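Local coordinates for protein beta-n-acetylhexosaminidase (Streptococcus pneumoniae, PDB 2YLA) that hydrolyses terminal beta-linked N-acetylhexosamine residues, probably from host N-glycans, as a family 20 glycoside hydrolase and virulence factor of the pneumococcus, at residues A82-P87 with D331-E336; A17-F22 with L46-L51. The protein carries 1 engineered substitution. All coordinates share one frame; numbering follows the deposited sequence.

Contact 1: residues A82-P87 with D331-E336; sequences AYYDDP and DRPSAE. With NAG (2-acetamido-2-deoxy-beta-D-glucopyranose), chain E; MAN (alpha-D-mannopyranose), chain B; EDO (1,2-ethanediol), chain I.
Tyr-84 and Pro-333 pack together at the surface of the TIM-barrel domain of this family 20 glycoside hydrolase. Tyr-83 lies on helix 69-84 and Tyr-84 follows it. Pro-333 lies in the loop after barrel strand 321-329, inside a type I beta turn from Arg-332 to Ala-335.

The Tyr-84 side chain starts from a CB directed toward the turn. Its CG is anti to the backbone N (chi1 168°), which lays the ring along the proline. CG is about equally far from Pro-333 CB and CG. Further along, Tyr-84 CD2 comes to 3.5 Å from Pro-333 CB, and CE2 stays just as near. The proline CB sits over one ring face. On the far side of the ring, Tyr-84 CE1 is 4.0 Å from Ser-334 CB. At the tip, Tyr-84 OH lies 3.3 Å from Ser-334 CA.

Tyr-83 reaches the same proline from the helix. Its OH is 3.4 Å from Pro-333 CG. A water in the ring plane links this hydroxyl to the loop: it is hydrogen-bonded to Tyr-83 OH at 2.6 Å and donates to Asp-331 O.

The CB of Asp-331 points away from 82-87, and its carboxylate meets bound sugar. Its OD2 accepts hydrogen bonds from mannose O3 and, at the longer distance of 3.3 Å, from GlcNAc O6. The loop thus joins the region of helix 69-84 to the bound glycan, whose GlcNAc O4 donates to Asp-331 OD1 at 2.7 Å.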
ATOM      1  N   ALA A  82      16.238  15.778  -4.146  1.00 14.15           N
ATOM      2  CA  ALA A  82      17.509  15.185  -4.560  1.00 14.02           C
ATOM      3  C   ALA A  82      17.266  13.888  -5.321  1.00 13.96           C
ATOM      4  O   ALA A  82      17.984  13.576  -6.275  1.00 13.97           O
ATOM      5  CB  ALA A  82      18.412  14.939  -3.362  1.00 13.96           C
ATOM      6  N   TYR A  83      16.248  13.141  -4.895  1.00 13.87           N
ATOM      7  CA  TYR A  83      15.816  11.951  -5.615  1.00 13.82           C
ATOM      8  C   TYR A  83      15.157  12.331  -6.943  1.00 13.82           C
ATOM      9  O   TYR A  83      15.523  11.808  -8.002  1.00 13.87           O
ATOM     10  CB  TYR A  83      14.863  11.087  -4.772  1.00 13.77           C
ATOM     11  CG  TYR A  83      14.114  10.077  -5.611  1.00 13.72           C
ATOM     12  CD1 TYR A  83      14.790   9.027  -6.238  1.00 13.74           C
ATOM     13  CD2 TYR A  83      12.739  10.187  -5.809  1.00 13.59           C
ATOM     14  CE1 TYR A  83      14.117   8.110  -7.029  1.00 13.62           C
ATOM     15  CE2 TYR A  83      12.055   9.272  -6.603  1.00 13.58           C
ATOM     16  CZ  TYR A  83      12.753   8.237  -7.206  1.00 13.70           C
ATOM     17  OH  TYR A  83      12.091   7.326  -7.989  1.00 14.28           O
ATOM     18  N   TYR A  84      14.179  13.232  -6.868  1.00 13.72           N
ATOM     19  CA  TYR A  84      13.444  13.702  -8.038  1.00 13.70           C
ATOM     20  C   TYR A  84      12.608  14.930  -7.685  1.00 13.75           C
ATOM     21  O   TYR A  84      11.605  14.829  -6.972  1.00 13.83           O
ATOM     22  CB  TYR A  84      12.564  12.583  -8.624  1.00 13.63           C
ATOM     23  CG  TYR A  84      11.556  13.051  -9.651  1.00 13.38           C
ATOM     24  CD1 TYR A  84      11.968  13.524 -10.900  1.00 13.17           C
ATOM     25  CD2 TYR A  84      10.191  13.021  -9.376  1.00 12.97           C
ATOM     26  CE1 TYR A  84      11.043  13.960 -11.845  1.00 13.02           C
ATOM     27  CE2 TYR A  84       9.258  13.447 -10.317  1.00 13.00           C
ATOM     28  CZ  TYR A  84       9.691  13.916 -11.547  1.00 13.11           C
ATOM     29  OH  TYR A  84       8.771  14.341 -12.476  1.00 13.39           O
ATOM     30  N   ASP A  85      13.038  16.086  -8.183  1.00 13.79           N
ATOM     31  CA  ASP A  85      12.334  17.344  -7.961  1.00 13.87           C
ATOM     32  C   ASP A  85      11.094  17.409  -8.849  1.00 13.91           C
ATOM     33  O   ASP A  85      11.150  17.897  -9.983  1.00 14.00           O
ATOM     34  CB  ASP A  85      13.264  18.532  -8.232  1.00 13.90           C
ATOM     35  CG  ASP A  85      12.724  19.850  -7.687  1.00 14.07           C
ATOM     36  OD1 ASP A  85      11.524  19.936  -7.335  1.00 13.85           O
ATOM     37  OD2 ASP A  85      13.517  20.814  -7.616  1.00 14.29           O
ATOM     38  N   ASP A  86       9.981  16.909  -8.317  1.00 13.84           N
ATOM     39  CA  ASP A  86       8.715  16.854  -9.040  1.00 13.78           C
ATOM     40  C   ASP A  86       8.118  18.255  -9.188  1.00 13.76           C
ATOM     41  O   ASP A  86       7.917  18.951  -8.188  1.00 13.89           O
ATOM     42  CB  ASP A  86       7.737  15.928  -8.308  1.00 13.77           C
ATOM     43  CG  ASP A  86       6.666  15.350  -9.221  1.00 13.83           C
ATOM     44  OD1 ASP A  86       6.179  16.065 -10.122  1.00 13.92           O
ATOM     45  OD2 ASP A  86       6.300  14.171  -9.030  1.00 13.97           O
ATOM     46  N   PRO A  87       7.842  18.678 -10.438  1.00 13.66           N
ATOM     47  CA  PRO A  87       7.216  19.982 -10.700  1.00 13.46           C
ATOM     48  C   PRO A  87       5.758  20.075 -10.234  1.00 13.24           C
ATOM     49  O   PRO A  87       5.226  21.180 -10.093  1.00 13.15           O
ATOM     50  CB  PRO A  87       7.295  20.110 -12.227  1.00 13.49           C
ATOM     51  CG  PRO A  87       7.408  18.705 -12.725  1.00 13.57           C
ATOM     52  CD  PRO A  87       8.209  17.985 -11.690  1.00 13.60           C
ATOM     53  N   ASP A 331       8.446   4.114 -11.371  1.00 12.14           N
ATOM     54  CA  ASP A 331       9.905   3.905 -11.421  1.00 12.86           C
ATOM     55  C   ASP A 331      10.658   5.046 -12.109  1.00 13.33           C
ATOM     56  O   ASP A 331      11.697   5.492 -11.616  1.00 13.36           O
ATOM     57  CB  ASP A 331      10.238   2.560 -12.074  1.00 12.91           C
ATOM     58  CG  ASP A 331       9.764   1.374 -11.248  1.00 13.00           C
ATOM     59  OD1 ASP A 331       8.640   1.427 -10.709  1.00 13.26           O
ATOM     60  OD2 ASP A 331      10.516   0.381 -11.142  1.00 13.06           O
ATOM     61  N   ARG A 332      10.141   5.500 -13.249  1.00 13.83           N
ATOM     62  CA  ARG A 332      10.511   6.801 -13.792  1.00 14.33           C
ATOM     63  C   ARG A 332       9.397   7.775 -13.414  1.00 14.29           C
ATOM     64  O   ARG A 332       8.337   7.773 -14.040  1.00 14.34           O
ATOM     65  CB  ARG A 332      10.680   6.755 -15.314  1.00 14.54           C
ATOM     66  CG  ARG A 332      11.888   5.964 -15.818  1.00 15.73           C
ATOM     67  CD  ARG A 332      11.482   4.585 -16.310  1.00 17.53           C
ATOM     68  NE  ARG A 332      10.286   4.655 -17.150  1.00 19.04           N
ATOM     69  CZ  ARG A 332       9.479   3.630 -17.395  1.00 19.65           C
ATOM     70  NH1 ARG A 332       9.737   2.441 -16.869  1.00 19.94           N
ATOM     71  NH2 ARG A 332       8.409   3.796 -18.163  1.00 20.03           N
ATOM     72  N   PRO A 333       9.624   8.604 -12.379  1.00 14.32           N
ATOM     73  CA  PRO A 333       8.543   9.455 -11.881  1.00 14.46           C
ATOM     74  C   PRO A 333       8.204  10.641 -12.790  1.00 14.63           C
ATOM     75  O   PRO A 333       7.180  11.297 -12.584  1.00 14.57           O
ATOM     76  CB  PRO A 333       9.064   9.935 -10.519  1.00 14.41           C
ATOM     77  CG  PRO A 333      10.319   9.154 -10.253  1.00 14.34           C
ATOM     78  CD  PRO A 333      10.850   8.765 -11.582  1.00 14.33           C
ATOM     79  N   SER A 334       9.047  10.904 -13.787  1.00 14.88           N
ATOM     80  CA  SER A 334       8.781  11.965 -14.761  1.00 15.02           C
ATOM     81  C   SER A 334       7.782  11.527 -15.840  1.00 15.04           C
ATOM     82  O   SER A 334       7.336  12.348 -16.646  1.00 15.15           O
ATOM     83  CB  SER A 334      10.083  12.465 -15.393  1.00 15.02           C
ATOM     84  OG  SER A 334      10.708  11.439 -16.140  1.00 15.45           O
ATOM     85  N   ALA A 335       7.435  10.241 -15.853  1.00 15.03           N
ATOM     86  CA  ALA A 335       6.396   9.735 -16.748  1.00 15.07           C
ATOM     87  C   ALA A 335       5.035  10.264 -16.314  1.00 15.14           C
ATOM     88  O   ALA A 335       4.773  10.429 -15.119  1.00 15.16           O
ATOM     89  CB  ALA A 335       6.396   8.216 -16.774  1.00 15.09           C
ATOM     90  N   GLU A 336       4.180  10.534 -17.293  1.00 15.14           N
ATOM     91  CA  GLU A 336       2.872  11.129 -17.046  1.00 15.29           C
ATOM     92  C   GLU A 336       1.934  10.151 -16.338  1.00 15.09           C
ATOM     93  O   GLU A 336       1.788   9.003 -16.765  1.00 14.92           O
ATOM     94  CB  GLU A 336       2.256  11.589 -18.372  1.00 15.45           C
ATOM     95  CG  GLU A 336       1.111  12.595 -18.241  1.00 16.31           C
ATOM     96  CD  GLU A 336       0.499  12.977 -19.585  1.00 17.58           C
ATOM     97  OE1 GLU A 336       1.210  12.933 -20.615  1.00 18.09           O
ATOM     98  OE2 GLU A 336      -0.703  13.325 -19.611  1.00 18.13           O
TER
HETATM   99  C1  NAG E   4       9.861  -4.124  -8.224  1.00 63.94           C
HETATM  100  C2  NAG E   4       9.916  -3.188  -6.988  1.00 63.33           C
HETATM  101  C3  NAG E   4       9.217  -1.832  -7.138  1.00 63.10           C
HETATM  102  C4  NAG E   4       8.961  -1.500  -8.596  1.00 62.85           C
HETATM  103  C5  NAG E   4       8.138  -2.630  -9.206  1.00 62.87           C
HETATM  104  C6  NAG E   4       7.734  -2.321 -10.643  1.00 62.68           C
HETATM  105  C7  NAG E   4       8.275  -4.296  -5.428  1.00 62.47           C
HETATM  106  C8  NAG E   4       8.160  -4.901  -4.061  1.00 62.28           C
HETATM  107  N2  NAG E   4       9.493  -3.838  -5.745  1.00 62.81           N
HETATM  108  O3  NAG E   4      10.007  -0.820  -6.553  1.00 63.11           O
HETATM  109  O4  NAG E   4       8.293  -0.263  -8.686  1.00 62.46           O
HETATM  110  O5  NAG E   4       8.844  -3.862  -9.197  1.00 63.42           O
HETATM  111  O6  NAG E   4       8.852  -2.411 -11.500  1.00 62.35           O
HETATM  112  O7  NAG E   4       7.286  -4.258  -6.161  1.00 62.20           O
HETATM  113  C1  MAN B   3      12.036  -5.693 -10.514  1.00 67.42           C
HETATM  114  C2  MAN B   3      11.326  -4.377 -10.170  1.00 66.57           C
HETATM  115  C3  MAN B   3      12.149  -3.200 -10.705  1.00 66.77           C
HETATM  116  C4  MAN B   3      13.597  -3.254 -10.217  1.00 67.01           C
HETATM  117  C5  MAN B   3      14.207  -4.636 -10.466  1.00 67.28           C
HETATM  118  C6  MAN B   3      15.576  -4.781  -9.809  1.00 67.48           C
HETATM  119  O2  MAN B   3      11.210  -4.249  -8.759  1.00 65.22           O
HETATM  120  O3  MAN B   3      11.581  -1.975 -10.303  1.00 66.82           O
HETATM  121  O4  MAN B   3      14.351  -2.262 -10.877  1.00 66.88           O
HETATM  122  O5  MAN B   3      13.355  -5.665  -9.980  1.00 67.45           O
HETATM  123  O6  MAN B   3      16.542  -5.065 -10.797  1.00 67.68           O
HETATM  124  C1  EDO I1106      12.934   9.582 -14.580  1.00 37.43           C
HETATM  125  O1  EDO I1106      12.646  10.600 -13.616  1.00 37.10           O
HETATM  126  C2  EDO I1106      14.365   9.087 -14.398  1.00 37.80           C
HETATM  127  O2  EDO I1106      14.382   7.654 -14.432  1.00 37.80           O
HETATM  128  O   HOH W   1      13.127   5.428  -9.353  1.00 11.61           O

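Contact 2: residues A17-F22 with L46-L51; sequences AGRKYF and LGNDGL. With NAG (2-acetamido-2-deoxy-beta-D-glucopyranose), chain E.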
ATOM      1  N   ALA A  17       3.147   6.675  -4.541  1.00  7.68           N
ATOM      2  CA  ALA A  17       3.162   8.118  -4.307  1.00  7.58           C
ATOM      3  C   ALA A  17       4.374   8.538  -3.479  1.00  7.55           C
ATOM      4  O   ALA A  17       4.408   9.633  -2.918  1.00  7.53           O
ATOM      5  CB  ALA A  17       1.859   8.569  -3.645  1.00  7.56           C
ATOM      6  N   GLY A  18       5.356   7.648  -3.395  1.00  7.55           N
ATOM      7  CA  GLY A  18       6.628   7.960  -2.762  1.00  7.49           C
ATOM      8  C   GLY A  18       7.611   8.466  -3.797  1.00  7.60           C
ATOM      9  O   GLY A  18       8.313   9.447  -3.569  1.00  7.72           O
ATOM     10  N   ARG A  19       7.660   7.787  -4.941  1.00  7.63           N
ATOM     11  CA  ARG A  19       8.538   8.179  -6.041  1.00  7.62           C
ATOM     12  C   ARG A  19       8.010   9.417  -6.759  1.00  7.78           C
ATOM     13  O   ARG A  19       8.786  10.293  -7.148  1.00  7.88           O
ATOM     14  CB  ARG A  19       8.695   7.036  -7.046  1.00  7.48           C
ATOM     15  CG  ARG A  19       9.502   5.845  -6.557  1.00  7.22           C
ATOM     16  CD  ARG A  19       9.735   4.896  -7.713  1.00  7.20           C
ATOM     17  NE  ARG A  19      10.686   3.824  -7.435  1.00  6.76           N
ATOM     18  CZ  ARG A  19      10.348   2.557  -7.219  1.00  6.93           C
ATOM     19  NH1 ARG A  19       9.073   2.187  -7.230  1.00  7.06           N
ATOM     20  NH2 ARG A  19      11.291   1.653  -6.990  1.00  7.04           N
ATOM     21  N   LYS A  20       6.689   9.480  -6.927  1.00  7.86           N
ATOM     22  CA  LYS A  20       6.035  10.531  -7.706  1.00  7.97           C
ATOM     23  C   LYS A  20       4.918  11.201  -6.908  1.00  8.08           C
ATOM     24  O   LYS A  20       4.121  10.526  -6.255  1.00  8.16           O
ATOM     25  CB  LYS A  20       5.474   9.933  -8.999  1.00  7.96           C
ATOM     26  CG  LYS A  20       4.906  10.931  -9.996  1.00  7.85           C
ATOM     27  CD  LYS A  20       4.317  10.208 -11.193  1.00  7.74           C
ATOM     28  CE  LYS A  20       3.548  11.149 -12.104  1.00  7.87           C
ATOM     29  NZ  LYS A  20       4.425  12.033 -12.916  1.00  8.00           N
ATOM     30  N   TYR A  21       4.862  12.530  -6.972  1.00  8.15           N
ATOM     31  CA  TYR A  21       3.846  13.297  -6.252  1.00  8.18           C
ATOM     32  C   TYR A  21       2.450  13.103  -6.838  1.00  8.16           C
ATOM     33  O   TYR A  21       2.261  13.157  -8.053  1.00  8.25           O
ATOM     34  CB  TYR A  21       4.207  14.787  -6.222  1.00  8.14           C
ATOM     35  CG  TYR A  21       3.200  15.654  -5.487  1.00  8.37           C
ATOM     36  CD1 TYR A  21       3.251  15.796  -4.101  1.00  8.30           C
ATOM     37  CD2 TYR A  21       2.192  16.329  -6.181  1.00  8.71           C
ATOM     38  CE1 TYR A  21       2.329  16.588  -3.424  1.00  8.22           C
ATOM     39  CE2 TYR A  21       1.264  17.122  -5.511  1.00  8.67           C
ATOM     40  CZ  TYR A  21       1.339  17.246  -4.135  1.00  8.42           C
ATOM     41  OH  TYR A  21       0.423  18.028  -3.471  1.00  8.60           O
ATOM     42  N   PHE A  22       1.484  12.870  -5.954  1.00  8.12           N
ATOM     43  CA  PHE A  22       0.076  12.844  -6.321  1.00  8.11           C
ATOM     44  C   PHE A  22      -0.651  13.900  -5.504  1.00  8.30           C
ATOM     45  O   PHE A  22      -0.431  14.018  -4.296  1.00  8.40           O
ATOM     46  CB  PHE A  22      -0.528  11.468  -6.049  1.00  8.02           C
ATOM     47  CG  PHE A  22      -0.230  10.447  -7.112  1.00  7.81           C
ATOM     48  CD1 PHE A  22       0.972   9.751  -7.114  1.00  7.61           C
ATOM     49  CD2 PHE A  22      -1.164  10.172  -8.107  1.00  7.83           C
ATOM     50  CE1 PHE A  22       1.248   8.799  -8.095  1.00  7.45           C
ATOM     51  CE2 PHE A  22      -0.898   9.224  -9.095  1.00  7.66           C
ATOM     52  CZ  PHE A  22       0.312   8.536  -9.087  1.00  7.51           C
ATOM     53  N   LEU A  46       3.999   6.368   0.683  1.00  5.88           N
ATOM     54  CA  LEU A  46       4.323   7.770   0.929  1.00  5.82           C
ATOM     55  C   LEU A  46       5.827   7.939   1.078  1.00  5.88           C
ATOM     56  O   LEU A  46       6.377   9.010   0.811  1.00  6.02           O
ATOM     57  CB  LEU A  46       3.601   8.274   2.180  1.00  5.78           C
ATOM     58  CG  LEU A  46       2.072   8.203   2.153  1.00  5.66           C
ATOM     59  CD1 LEU A  46       1.492   8.386   3.546  1.00  5.63           C
ATOM     60  CD2 LEU A  46       1.504   9.233   1.188  1.00  5.82           C
ATOM     61  N   GLY A  47       6.475   6.868   1.523  1.00  5.87           N
ATOM     62  CA  GLY A  47       7.923   6.776   1.559  1.00  5.82           C
ATOM     63  C   GLY A  47       8.329   5.617   0.680  1.00  5.84           C
ATOM     64  O   GLY A  47       8.119   4.463   1.034  1.00  5.80           O
ATOM     65  N   ASN A  48       8.874   5.939  -0.490  1.00  6.03           N
ATOM     66  CA  ASN A  48       9.383   4.961  -1.445  1.00  6.17           C
ATOM     67  C   ASN A  48      10.345   5.712  -2.351  1.00  6.49           C
ATOM     68  O   ASN A  48       9.917   6.413  -3.271  1.00  6.66           O
ATOM     69  CB  ASN A  48       8.239   4.334  -2.251  1.00  5.99           C
ATOM     70  CG  ASN A  48       8.686   3.155  -3.104  1.00  6.01           C
ATOM     71  OD1 ASN A  48       8.330   3.059  -4.279  1.00  5.88           O
ATOM     72  ND2 ASN A  48       9.457   2.246  -2.513  1.00  5.75           N
ATOM     73  N   ASP A  49      11.642   5.579  -2.072  1.00  6.76           N
ATOM     74  CA  ASP A  49      12.682   6.438  -2.664  1.00  7.03           C
ATOM     75  C   ASP A  49      12.553   7.874  -2.140  1.00  7.08           C
ATOM     76  O   ASP A  49      13.294   8.276  -1.244  1.00  7.19           O
ATOM     77  CB  ASP A  49      12.666   6.387  -4.197  1.00  6.98           C
ATOM     78  CG  ASP A  49      13.111   5.043  -4.746  1.00  7.72           C
ATOM     79  OD1 ASP A  49      14.045   4.433  -4.177  1.00  8.75           O
ATOM     80  OD2 ASP A  49      12.537   4.598  -5.762  1.00  8.26           O
ATOM     81  N   GLY A  50      11.607   8.636  -2.687  1.00  7.17           N
ATOM     82  CA  GLY A  50      11.266   9.948  -2.138  1.00  7.19           C
ATOM     83  C   GLY A  50      10.379   9.803  -0.913  1.00  7.23           C
ATOM     84  O   GLY A  50       9.727   8.770  -0.735  1.00  7.19           O
ATOM     85  N   LEU A  51      10.369  10.826  -0.060  1.00  7.29           N
ATOM     86  CA  LEU A  51       9.479  10.863   1.105  1.00  7.18           C
ATOM     87  C   LEU A  51       8.477  11.986   0.908  1.00  7.13           C
ATOM     88  O   LEU A  51       8.813  13.162   1.059  1.00  7.10           O
ATOM     89  CB  LEU A  51      10.263  11.084   2.401  1.00  7.12           C
ATOM     90  CG  LEU A  51       9.800  10.383   3.688  1.00  7.26           C
ATOM     91  CD1 LEU A  51      10.415  11.063   4.901  1.00  6.57           C
ATOM     92  CD2 LEU A  51       8.279  10.291   3.845  1.00  7.27           C
TER
HETATM   93  C1  NAG E   4       9.861  -4.124  -8.224  1.00 63.94           C
HETATM   94  C2  NAG E   4       9.916  -3.188  -6.988  1.00 63.33           C
HETATM   95  C3  NAG E   4       9.217  -1.832  -7.138  1.00 63.10           C
HETATM   96  C4  NAG E   4       8.961  -1.500  -8.596  1.00 62.85           C
HETATM   97  C5  NAG E   4       8.138  -2.630  -9.206  1.00 62.87           C
HETATM   98  C6  NAG E   4       7.734  -2.321 -10.643  1.00 62.68           C
HETATM   99  C7  NAG E   4       8.275  -4.296  -5.428  1.00 62.47           C
HETATM  100  C8  NAG E   4       8.160  -4.901  -4.061  1.00 62.28           C
HETATM  101  N2  NAG E   4       9.493  -3.838  -5.745  1.00 62.81           N
HETATM  102  O3  NAG E   4      10.007  -0.820  -6.553  1.00 63.11           O
HETATM  103  O4  NAG E   4       8.293  -0.263  -8.686  1.00 62.46           O
HETATM  104  O5  NAG E   4       8.844  -3.862  -9.197  1.00 63.42           O
HETATM  105  O6  NAG E   4       8.852  -2.411 -11.500  1.00 62.35           O
HETATM  106  O7  NAG E   4       7.286  -4.258  -6.161  1.00 62.20           O
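Two loops of the TIM barrel, after neighbouring parallel strands 10-16 and 41-45, meet here and present Arg-19 to a bound N-acetylglucosamine. The backbones are close. Gly-18 has no side chain, and its CA comes within 4.3 Å of Asn-48 CA.

Segment 46-51 folds back on itself at Asp-49. Asn-48 N donates to Gly-50 O, and Gly-50 N returns a weak bond to Asn-48 O. This tight bend carries Asn-48 and Asp-49 to the Arg-19 side chain.

The arginine is extended from CG to NE, which takes its guanidinium to the sugar. Asp-49 OD2 forms a salt bridge with Arg-19 NE at 2.6 Å. The N-H...O angle is only 122°, so the hydrogen bond within it is weak, and the carboxylate is turned 58° from the guanidinium plane. Asn-48 OD1 lies over one guanidinium face, 3.2 Å from Arg-19 NH1. Asp-16 also forms a salt bridge with NH1, so acidic groups probably help to position the arginine.

The GlcNAc is joined through C1 to O2 of a mannose and turns its O3 and O4 to Arg-19. This is consistent with recognition of a terminal sugar, as in related family 20 enzymes. Its O3 lies in the guanidinium plane and takes a nearly straight bond from Arg-19 NH2, 2.8 Å long at 161°.

Contacts 1 and 2 lie 9 Å apart, centre to centre, on the same side of the chain's centre. Along the chain they come in series: 17-22 and 46-51 meet before 82-87 and 331-336. Three of the four segments are loops after the adjacent strands 10-16, 41-45 and 321-329; the fourth, 82-87, takes in the last part of helix 69-84 and the loop after it. Contact 2 is buried, contact 1 is at the surface. They touch directly. Lys-20 NZ probably donates hydrogen bonds to Pro-333 O and Ala-335 O, and Tyr-83 packs on Arg-19. Both contacts reach the same GlcNAc, through Asp-331 and Arg-19, which is consistent with their lining one side of the sugar site.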